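PDB 5YI6: CRISPR-associated endoribonuclease Cas6 1 from Methanocaldococcus jannaschii DSM 2661, which probably acts as a CRISPR endoribonuclease that binds repeat RNA and cuts the precursor transcript during the making of crRNA for antiviral defence. Local coordinates for residues N33-A38 against N48-K53; S85-F90 against E171-E176; N22-L27 against M232-V237. All coordinates share one frame; numbering follows the deposited sequence.

In the fold
Contacts 1 and 3 lie at opposite ends of helix 23-35. Contact 3 joins the start of the helix to the glycine-rich loop in the C-terminal half. Contact 1 joins its end to the loop before strand 56-57. Their centres are about 17 Å apart. Contact 2 joins the two halves elsewhere, where helix 88-101 starts and helix 158-174 ends; its centre is about 16 Å from that of contact 1. Contacts 1 and 2 touch: Phe-52 packs on Asn-87 and Phe-90. The probable active site involves Tyr-32, His-47 and Lys-53. Lys-53 closes segment 48-53 without touching 33-38. The Met-232 side chain (contact 3) is about 7 Å, nearest atoms, from those of Lys-53 and Tyr-32.

Contact 1. Residues N33-A38 against N48-K53. With PO4 (phosphate ion), chain I.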
loop_
_atom_site.group_PDB
_atom_site.type_symbol
_atom_site.label_atom_id
_atom_site.label_comp_id
_atom_site.label_asym_id
_atom_site.label_seq_id
_atom_site.Cartn_x
_atom_site.Cartn_y
_atom_site.Cartn_z
ATOM N N ASN A 33 8.500 -10.174 -6.306
ATOM C CA ASN A 33 9.163 -11.434 -6.589
ATOM C C ASN A 33 8.347 -12.623 -6.127
ATOM O O ASN A 33 8.371 -13.656 -6.804
ATOM C CB ASN A 33 10.583 -11.461 -5.969
ATOM C CG ASN A 33 11.527 -10.455 -6.655
ATOM O OD1 ASN A 33 11.216 -9.939 -7.730
ATOM N ND2 ASN A 33 12.652 -10.139 -6.007
ATOM N N LYS A 34 7.598 -12.504 -5.013
ATOM C CA LYS A 34 6.713 -13.604 -4.609
ATOM C C LYS A 34 5.612 -13.805 -5.643
ATOM O O LYS A 34 5.335 -14.929 -6.068
ATOM C CB LYS A 34 6.065 -13.338 -3.239
ATOM C CG LYS A 34 7.053 -13.239 -2.050
ATOM C CD LYS A 34 7.828 -14.544 -1.902
ATOM C CE LYS A 34 8.601 -14.540 -0.553
ATOM N NZ LYS A 34 9.467 -15.748 -0.409
ATOM N N ILE A 35 4.945 -12.716 -6.032
ATOM C CA ILE A 35 3.817 -12.835 -6.971
ATOM C C ILE A 35 4.262 -13.454 -8.300
ATOM O O ILE A 35 3.526 -14.249 -8.913
ATOM C CB ILE A 35 3.173 -11.443 -7.169
ATOM C CG1 ILE A 35 2.412 -11.037 -5.886
ATOM C CG2 ILE A 35 2.226 -11.425 -8.387
ATOM C CD1 ILE A 35 2.005 -9.542 -5.880
ATOM N N HIS A 36 5.465 -13.116 -8.761
ATOM C CA HIS A 36 5.959 -13.581 -10.049
ATOM C C HIS A 36 6.891 -14.785 -9.927
ATOM O O HIS A 36 7.541 -15.173 -10.911
ATOM C CB HIS A 36 6.623 -12.431 -10.785
ATOM C CG HIS A 36 5.667 -11.318 -11.087
ATOM N ND1 HIS A 36 5.316 -10.357 -10.162
ATOM C CD2 HIS A 36 4.932 -11.056 -12.197
ATOM C CE1 HIS A 36 4.436 -9.527 -10.705
ATOM N NE2 HIS A 36 4.181 -9.938 -11.934
ATOM N N SER A 37 6.878 -15.451 -8.783
ATOM C CA SER A 37 7.766 -16.580 -8.536
ATOM C C SER A 37 7.374 -17.835 -9.331
ATOM O O SER A 37 6.197 -18.132 -9.535
ATOM C CB SER A 37 7.750 -16.906 -7.030
ATOM O OG SER A 37 8.530 -18.060 -6.775
ATOM N N ALA A 38 8.385 -18.612 -9.737
ATOM C CA ALA A 38 8.156 -19.923 -10.318
ATOM C C ALA A 38 7.856 -20.972 -9.263
ATOM O O ALA A 38 7.448 -22.083 -9.616
ATOM C CB ALA A 38 9.368 -20.374 -11.151
ATOM N N ASN A 48 -3.246 -16.053 -13.075
ATOM C CA ASN A 48 -4.112 -15.034 -13.669
ATOM C C ASN A 48 -3.886 -13.634 -13.126
ATOM O O ASN A 48 -4.625 -12.718 -13.503
ATOM C CB ASN A 48 -5.583 -15.412 -13.482
ATOM C CG ASN A 48 -5.963 -16.640 -14.255
ATOM O OD1 ASN A 48 -5.394 -16.914 -15.305
ATOM N ND2 ASN A 48 -6.905 -17.406 -13.727
ATOM N N TYR A 49 -2.885 -13.435 -12.263
ATOM C CA TYR A 49 -2.692 -12.157 -11.587
ATOM C C TYR A 49 -1.306 -11.568 -11.826
ATOM O O TYR A 49 -0.875 -10.707 -11.064
ATOM C CB TYR A 49 -2.943 -12.319 -10.073
ATOM C CG TYR A 49 -4.352 -12.728 -9.768
ATOM C CD1 TYR A 49 -5.389 -11.782 -9.777
ATOM C CD2 TYR A 49 -4.672 -14.063 -9.513
ATOM C CE1 TYR A 49 -6.696 -12.165 -9.506
ATOM C CE2 TYR A 49 -5.968 -14.444 -9.254
ATOM C CZ TYR A 49 -6.974 -13.486 -9.248
ATOM O OH TYR A 49 -8.261 -13.873 -8.985
ATOM N N GLN A 50 -0.597 -12.001 -12.882
ATOM C CA GLN A 50 0.766 -11.542 -13.103
ATOM C C GLN A 50 0.832 -10.086 -13.530
ATOM O O GLN A 50 1.881 -9.444 -13.375
ATOM C CB GLN A 50 1.444 -12.442 -14.156
ATOM C CG GLN A 50 1.579 -13.887 -13.697
ATOM C CD GLN A 50 2.442 -13.976 -12.441
ATOM O OE1 GLN A 50 3.651 -13.780 -12.514
ATOM N NE2 GLN A 50 1.820 -14.256 -11.291
ATOM N N LYS A 51 -0.263 -9.542 -14.058
ATOM C CA LYS A 51 -0.323 -8.135 -14.428
ATOM C C LYS A 51 -1.374 -7.397 -13.613
ATOM O O LYS A 51 -1.790 -6.298 -13.982
ATOM C CB LYS A 51 -0.617 -8.000 -15.924
ATOM C CG LYS A 51 0.465 -8.680 -16.753
ATOM C CD LYS A 51 0.197 -8.553 -18.241
ATOM C CE LYS A 51 1.324 -9.167 -19.079
ATOM N NZ LYS A 51 2.621 -8.449 -18.935
ATOM N N PHE A 52 -1.818 -7.992 -12.518
ATOM C CA PHE A 52 -2.894 -7.415 -11.715
ATOM C C PHE A 52 -2.371 -6.263 -10.876
ATOM O O PHE A 52 -1.410 -6.442 -10.130
ATOM C CB PHE A 52 -3.478 -8.507 -10.821
ATOM C CG PHE A 52 -4.572 -8.019 -9.926
ATOM C CD1 PHE A 52 -5.812 -7.632 -10.476
ATOM C CD2 PHE A 52 -4.385 -7.948 -8.540
ATOM C CE1 PHE A 52 -6.837 -7.163 -9.649
ATOM C CE2 PHE A 52 -5.402 -7.496 -7.713
ATOM C CZ PHE A 52 -6.637 -7.121 -8.259
ATOM N N LYS A 53 -2.992 -5.072 -10.982
ATOM C CA LYS A 53 -2.449 -3.921 -10.269
ATOM C C LYS A 53 -3.416 -3.280 -9.274
ATOM O O LYS A 53 -3.071 -2.256 -8.673
ATOM C CB LYS A 53 -1.927 -2.898 -11.272
ATOM C CG LYS A 53 -0.708 -3.449 -12.039
ATOM C CD LYS A 53 0.007 -2.361 -12.811
ATOM C CE LYS A 53 1.349 -2.842 -13.338
ATOM N NZ LYS A 53 2.176 -1.681 -13.803
HETATM P P PO4 I . 11.207 -16.249 -4.021
HETATM O O1 PO4 I . 10.646 -14.875 -4.343
HETATM O O2 PO4 I . 12.459 -16.473 -4.845
HETATM O O3 PO4 I . 10.213 -17.345 -4.372
HETATM O O4 PO4 I . 11.558 -16.310 -2.545
#
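The ring of His-36 presents its edge to the backbone of Gln-50, and the ring of Tyr-32 stacks with it. The amide of Gln-50 is turned 66° from the His-36 ring, and its OE1 lies 3.0 Å from His-36 CD2. The site is the C-terminal end of helix 23-35, held against a type I beta turn from Tyr-49 to Phe-52. Two hydrogen bonds join them. His-36 NE2 donates to Gln-50 O (2.8 Å), in the carbonyl plane and on a lone pair. Gln-50 NE2 donates almost straight to Ile-35 O (2.9 Å, 172°), from above the carbonyl plane. A bend at chi2 (-61°) folds the Gln-50 chain back toward the helix end. The same NE2 also bonds to Leu-46 O, and His-36 ND1 bonds to Tyr-32 O, so Gln-50 NE2 has two acceptors and the His-36 ring is bonded at both nitrogens. Tyr-32 is the probable proton acceptor, which makes His-36 a likely second-shell residue. The Ile-35 side chain packs on Phe-90 and Phe-94 of helix 88-101. A phosphate ion, probably from the crystallisation liquor, sits nearby: Lys-34 NZ bonds to its O4 and Ser-37 OG to its O3, each at 3.0 Å.

Contact 2. Residues S85-F90 against E171-E176; sequences SPNNEF and EAFYNE
The capped start of helix 88-101 meets the last turn of helix 158-174, so this contact joins the N-terminal and C-terminal halves of the Cas6 chain. Pro-86 and Phe-173 carry it. Pro-86 CG stands over the centre of the Phe-173 ring, 3.8 Å from the centroid and 9° off the ring normal: a CH-pi contact. Pro-86 CB packs beside it on Phe-173 CE2 (3.7 Å). Asn-87 meets the same ring at its edge, with CB 3.8 Å from Phe-173 CZ. With CG anti to the backbone N (chi1 178°), the Phe-173 ring reaches out from the helix to Pro-86. Phe-54 meets it edge-to-face, and Phe-220 of helix 215-224 touches both Pro-86 and Phe-173. Phe-173 CD2 in turn lies over the Tyr-174 ring, and one water joins Tyr-174 OH (2.6 Å) to Pro-86 O (2.8 Å), donating to the carbonyl. Residues 85-90 also bond among themselves. Ser-85 OG accepts from Asn-87 N (2.9 Å) in an ST turn, and Asn-87 OD1 is the N-cap, accepting from Phe-90 N (3.0 Å) out of the plane of its own amide. The chemistry across the contact is therefore mainly apolar: Ser-85 OG and Asn-87 OD1 both accept from backbone N-H groups of 85-90, Ser-85 OG also bonds to Phe-54 O, Asn-87 offers its CB to the ring, and between these two segments a bridging water makes a polar link.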
loop_
_atom_site.group_PDB
_atom_site.type_symbol
_atom_site.label_atom_id
_atom_site.label_comp_id
_atom_site.label_asym_id
_atom_site.label_seq_id
_atom_site.Cartn_x
_atom_site.Cartn_y
_atom_site.Cartn_z
ATOM N N SER A 85 -7.064 -5.747 -1.299
ATOM C CA SER A 85 -7.480 -5.596 -2.691
ATOM C C SER A 85 -9.003 -5.583 -2.749
ATOM O O SER A 85 -9.656 -6.273 -1.950
ATOM C CB SER A 85 -6.935 -6.746 -3.555
ATOM O OG SER A 85 -7.400 -6.631 -4.905
ATOM N N PRO A 86 -9.602 -4.865 -3.714
ATOM C CA PRO A 86 -11.034 -5.090 -3.971
ATOM C C PRO A 86 -11.292 -6.469 -4.570
ATOM O O PRO A 86 -12.453 -6.864 -4.680
ATOM C CB PRO A 86 -11.414 -3.945 -4.938
ATOM C CG PRO A 86 -10.093 -3.565 -5.643
ATOM C CD PRO A 86 -9.038 -3.770 -4.540
ATOM N N ASN A 87 -10.244 -7.224 -4.938
ATOM C CA ASN A 87 -10.376 -8.581 -5.478
ATOM C C ASN A 87 -10.017 -9.594 -4.391
ATOM O O ASN A 87 -8.832 -9.821 -4.101
ATOM C CB ASN A 87 -9.474 -8.766 -6.700
ATOM C CG ASN A 87 -9.707 -10.109 -7.382
ATOM O OD1 ASN A 87 -9.887 -11.129 -6.715
ATOM N ND2 ASN A 87 -9.731 -10.105 -8.701
ATOM N N ASN A 88 -11.031 -10.223 -3.784
ATOM C CA ASN A 88 -10.716 -11.098 -2.654
ATOM C C ASN A 88 -10.047 -12.387 -3.099
ATOM O O ASN A 88 -9.311 -13.003 -2.306
ATOM C CB ASN A 88 -11.951 -11.393 -1.801
ATOM C CG ASN A 88 -12.974 -12.203 -2.531
ATOM O OD1 ASN A 88 -13.208 -11.994 -3.720
ATOM N ND2 ASN A 88 -13.601 -13.135 -1.826
ATOM N N GLU A 89 -10.292 -12.830 -4.335
ATOM C CA GLU A 89 -9.607 -14.030 -4.808
ATOM C C GLU A 89 -8.100 -13.815 -4.925
ATOM O O GLU A 89 -7.320 -14.722 -4.628
ATOM C CB GLU A 89 -10.195 -14.479 -6.163
ATOM C CG GLU A 89 -9.492 -15.709 -6.744
ATOM C CD GLU A 89 -10.134 -16.203 -8.049
ATOM O OE1 GLU A 89 -11.163 -15.621 -8.476
ATOM O OE2 GLU A 89 -9.588 -17.154 -8.655
ATOM N N PHE A 90 -7.667 -12.636 -5.378
ATOM C CA PHE A 90 -6.236 -12.338 -5.386
ATOM C C PHE A 90 -5.657 -12.475 -3.989
ATOM O O PHE A 90 -4.602 -13.095 -3.789
ATOM C CB PHE A 90 -5.971 -10.911 -5.917
ATOM C CG PHE A 90 -4.545 -10.454 -5.699
ATOM C CD1 PHE A 90 -3.509 -10.984 -6.454
ATOM C CD2 PHE A 90 -4.237 -9.524 -4.708
ATOM C CE1 PHE A 90 -2.185 -10.583 -6.242
ATOM C CE2 PHE A 90 -2.915 -9.118 -4.495
ATOM C CZ PHE A 90 -1.891 -9.651 -5.272
ATOM N N GLU A 171 -13.455 2.605 -12.308
ATOM C CA GLU A 171 -13.983 2.154 -13.595
ATOM C C GLU A 171 -13.083 1.095 -14.216
ATOM O O GLU A 171 -13.578 0.165 -14.864
ATOM C CB GLU A 171 -14.169 3.334 -14.567
ATOM C CG GLU A 171 -15.158 4.334 -14.023
ATOM C CD GLU A 171 -15.600 5.377 -15.039
ATOM O OE1 GLU A 171 -14.944 5.530 -16.103
ATOM O OE2 GLU A 171 -16.604 6.049 -14.736
ATOM N N ALA A 172 -11.762 1.225 -14.048
ATOM C CA ALA A 172 -10.849 0.242 -14.639
ATOM C C ALA A 172 -10.987 -1.107 -13.961
ATOM O O ALA A 172 -10.883 -2.151 -14.620
ATOM C CB ALA A 172 -9.394 0.717 -14.561
ATOM N N PHE A 173 -11.234 -1.121 -12.647
ATOM C CA PHE A 173 -11.349 -2.406 -11.944
ATOM C C PHE A 173 -12.709 -3.050 -12.157
ATOM O O PHE A 173 -12.790 -4.256 -12.425
ATOM C CB PHE A 173 -11.128 -2.255 -10.440
ATOM C CG PHE A 173 -11.289 -3.544 -9.700
ATOM C CD1 PHE A 173 -10.301 -4.518 -9.798
ATOM C CD2 PHE A 173 -12.416 -3.803 -8.934
ATOM C CE1 PHE A 173 -10.431 -5.751 -9.122
ATOM C CE2 PHE A 173 -12.563 -5.031 -8.249
ATOM C CZ PHE A 173 -11.551 -6.003 -8.338
ATOM N N TYR A 174 -13.793 -2.266 -12.010
ATOM C CA TYR A 174 -15.132 -2.836 -12.053
ATOM C C TYR A 174 -15.712 -2.902 -13.460
ATOM O O TYR A 174 -16.688 -3.637 -13.658
ATOM C CB TYR A 174 -16.109 -2.025 -11.166
ATOM C CG TYR A 174 -15.883 -2.315 -9.699
ATOM C CD1 TYR A 174 -16.149 -3.583 -9.186
ATOM C CD2 TYR A 174 -15.366 -1.341 -8.844
ATOM C CE1 TYR A 174 -15.925 -3.881 -7.843
ATOM C CE2 TYR A 174 -15.147 -1.632 -7.481
ATOM C CZ TYR A 174 -15.411 -2.900 -7.010
ATOM O OH TYR A 174 -15.204 -3.238 -5.676
ATOM N N ASN A 175 -15.114 -2.200 -14.422
ATOM C CA ASN A 175 -15.693 -2.089 -15.762
ATOM C C ASN A 175 -17.158 -1.659 -15.675
ATOM O O ASN A 175 -18.048 -2.254 -16.279
ATOM C CB ASN A 175 -15.528 -3.393 -16.533
ATOM C CG ASN A 175 -14.085 -3.621 -16.963
ATOM O OD1 ASN A 175 -13.472 -2.761 -17.585
ATOM N ND2 ASN A 175 -13.534 -4.750 -16.582
ATOM N N GLU A 176 -17.399 -0.632 -14.864
ATOM C CA GLU A 176 -18.708 -0.011 -14.706
ATOM C C GLU A 176 -18.467 1.458 -14.457
ATOM O O GLU A 176 -17.385 1.859 -14.002
ATOM C CB GLU A 176 -19.532 -0.596 -13.541
ATOM C CG GLU A 176 -19.765 -2.084 -13.565
ATOM C CD GLU A 176 -20.721 -2.526 -14.684
ATOM O OE1 GLU A 176 -21.322 -1.653 -15.373
ATOM O OE2 GLU A 176 -20.863 -3.753 -14.878
HETATM O O HOH W 1 -14.952 -5.618 -4.591
#

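Contact 3. Residues N22-L27 against M232-V237; sequences NHQYYL and MGFGMV
Gln-24, in the first turn of helix 23-35, reaches the backbone and the aromatic ring of the 232-237 segment. That segment is the end of the glycine-rich loop characteristic of Cas6 proteins, here running into strand 237-240. The polar part is a hydrogen bond. Gln-24 NE2 donates to Met-232 O at 2.8 Å with an N-H...O angle of 148°. The donor lies in the carbonyl plane on a lone pair, and the oxygen lies in the Gln-24 amide plane. The chain starts anti to the backbone N and bends at chi2 (-75°), which brings the amide up to the loop. In the packing part, Gln-24 OE1 approaches the Phe-234 ring obliquely, 3.6 Å from CZ, with the amide and ring planes 57° apart. Met-194 of strand 182-195 touches both side chains. At Gly-233 the backbone takes a positive phi, and with no side chain there the Gln-24 amide can approach the main chain. Elsewhere in the loop, Phe-234 O bonds to Thr-56 OG1 and Asn-230 ND2. The contact is buried, and one direct amide-to-carbonyl bond satisfies Met-232 O while joining the two halves near the probable catalytic residues.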
loop_
_atom_site.group_PDB
_atom_site.type_symbol
_atom_site.label_atom_id
_atom_site.label_comp_id
_atom_site.label_asym_id
_atom_site.label_seq_id
_atom_site.Cartn_x
_atom_site.Cartn_y
_atom_site.Cartn_z
ATOM N N ASN A 22 14.640 2.883 4.992
ATOM C CA ASN A 22 14.457 2.832 3.551
ATOM C C ASN A 22 13.958 1.472 3.083
ATOM O O ASN A 22 14.136 1.128 1.910
ATOM C CB ASN A 22 15.759 3.221 2.840
ATOM C CG ASN A 22 16.850 2.162 2.971
ATOM O OD1 ASN A 22 16.723 1.202 3.724
ATOM N ND2 ASN A 22 17.930 2.341 2.224
ATOM N N HIS A 23 13.295 0.702 3.963
ATOM C CA HIS A 23 12.952 -0.662 3.575
ATOM C C HIS A 23 11.881 -0.749 2.489
ATOM O O HIS A 23 11.733 -1.823 1.914
ATOM C CB HIS A 23 12.460 -1.488 4.779
ATOM C CG HIS A 23 11.086 -1.133 5.240
ATOM N ND1 HIS A 23 10.851 -0.184 6.216
ATOM C CD2 HIS A 23 9.871 -1.625 4.891
ATOM C CE1 HIS A 23 9.548 -0.084 6.421
ATOM N NE2 HIS A 23 8.930 -0.941 5.624
ATOM N N GLN A 24 11.074 0.296 2.266
ATOM C CA GLN A 24 9.902 0.106 1.395
ATOM C C GLN A 24 10.311 -0.410 0.020
ATOM O O GLN A 24 9.647 -1.279 -0.549
ATOM C CB GLN A 24 9.105 1.405 1.255
ATOM C CG GLN A 24 7.651 1.219 0.682
ATOM C CD GLN A 24 7.592 0.953 -0.802
ATOM O OE1 GLN A 24 8.464 1.411 -1.574
ATOM N NE2 GLN A 24 6.545 0.214 -1.233
ATOM N N TYR A 25 11.391 0.136 -0.542
ATOM C CA TYR A 25 11.836 -0.277 -1.879
ATOM C C TYR A 25 12.135 -1.779 -1.940
ATOM O O TYR A 25 11.748 -2.484 -2.908
ATOM C CB TYR A 25 13.057 0.555 -2.242
ATOM C CG TYR A 25 13.727 0.191 -3.540
ATOM C CD1 TYR A 25 13.173 0.577 -4.745
ATOM C CD2 TYR A 25 14.931 -0.508 -3.552
ATOM C CE1 TYR A 25 13.790 0.267 -5.942
ATOM C CE2 TYR A 25 15.563 -0.814 -4.746
ATOM C CZ TYR A 25 14.977 -0.428 -5.940
ATOM O OH TYR A 25 15.579 -0.708 -7.152
ATOM N N TYR A 26 12.804 -2.298 -0.898
ATOM C CA TYR A 26 13.130 -3.728 -0.833
ATOM C C TYR A 26 11.913 -4.579 -0.538
ATOM O O TYR A 26 11.811 -5.717 -1.031
ATOM C CB TYR A 26 14.212 -3.960 0.229
ATOM C CG TYR A 26 15.392 -3.097 -0.101
ATOM C CD1 TYR A 26 16.294 -3.491 -1.075
ATOM C CD2 TYR A 26 15.586 -1.866 0.527
ATOM C CE1 TYR A 26 17.372 -2.692 -1.414
ATOM C CE2 TYR A 26 16.676 -1.055 0.191
ATOM C CZ TYR A 26 17.558 -1.484 -0.777
ATOM O OH TYR A 26 18.629 -0.700 -1.125
ATOM N N LEU A 27 10.986 -4.047 0.261
ATOM C CA LEU A 27 9.728 -4.736 0.506
ATOM C C LEU A 27 8.949 -4.896 -0.795
ATOM O O LEU A 27 8.465 -5.985 -1.120
ATOM C CB LEU A 27 8.914 -3.926 1.537
ATOM C CG LEU A 27 7.456 -4.351 1.730
ATOM C CD1 LEU A 27 7.353 -5.808 2.324
ATOM C CD2 LEU A 27 6.732 -3.352 2.658
ATOM N N MET A 232 2.833 -1.422 -6.109
ATOM C CA MET A 232 4.198 -1.334 -5.606
ATOM C C MET A 232 4.257 -0.922 -4.131
ATOM O O MET A 232 5.346 -0.613 -3.623
ATOM C CB MET A 232 5.003 -0.347 -6.473
ATOM C CG MET A 232 5.260 -0.853 -7.874
ATOM S SD MET A 232 5.973 0.467 -8.918
ATOM C CE MET A 232 7.339 1.008 -7.893
ATOM N N GLY A 233 3.111 -0.866 -3.453
ATOM C CA GLY A 233 3.039 -0.656 -2.016
ATOM C C GLY A 233 2.779 0.760 -1.583
ATOM O O GLY A 233 3.307 1.179 -0.528
ATOM N N PHE A 234 2.048 1.541 -2.396
ATOM C CA PHE A 234 1.791 2.942 -2.098
ATOM C C PHE A 234 0.315 3.199 -1.875
ATOM O O PHE A 234 -0.552 2.566 -2.497
ATOM C CB PHE A 234 2.318 3.898 -3.239
ATOM C CG PHE A 234 3.819 3.957 -3.293
ATOM C CD1 PHE A 234 4.500 4.989 -2.671
ATOM C CD2 PHE A 234 4.548 2.949 -3.921
ATOM C CE1 PHE A 234 5.929 5.036 -2.683
ATOM C CE2 PHE A 234 5.938 2.971 -3.925
ATOM C CZ PHE A 234 6.637 4.035 -3.308
ATOM N N GLY A 235 0.038 4.131 -0.964
ATOM C CA GLY A 235 -1.305 4.702 -0.865
ATOM C C GLY A 235 -2.269 3.937 0.020
ATOM O O GLY A 235 -3.468 4.216 -0.029
ATOM N N MET A 236 -1.787 2.980 0.828
ATOM C CA MET A 236 -2.676 2.223 1.710
ATOM C C MET A 236 -3.021 3.046 2.956
ATOM O O MET A 236 -2.154 3.683 3.556
ATOM C CB MET A 236 -2.019 0.888 2.140
ATOM C CG MET A 236 -3.033 -0.022 2.833
ATOM S SD MET A 236 -2.309 -1.654 3.088
ATOM C CE MET A 236 -3.789 -2.598 3.468
ATOM N N VAL A 237 -4.304 3.051 3.334
ATOM C CA VAL A 237 -4.746 3.816 4.490
ATOM C C VAL A 237 -5.397 2.874 5.503
ATOM O O VAL A 237 -5.737 1.732 5.208
ATOM C CB VAL A 237 -5.722 4.957 4.120
ATOM C CG1 VAL A 237 -5.051 5.953 3.174
ATOM C CG2 VAL A 237 -7.055 4.391 3.529
#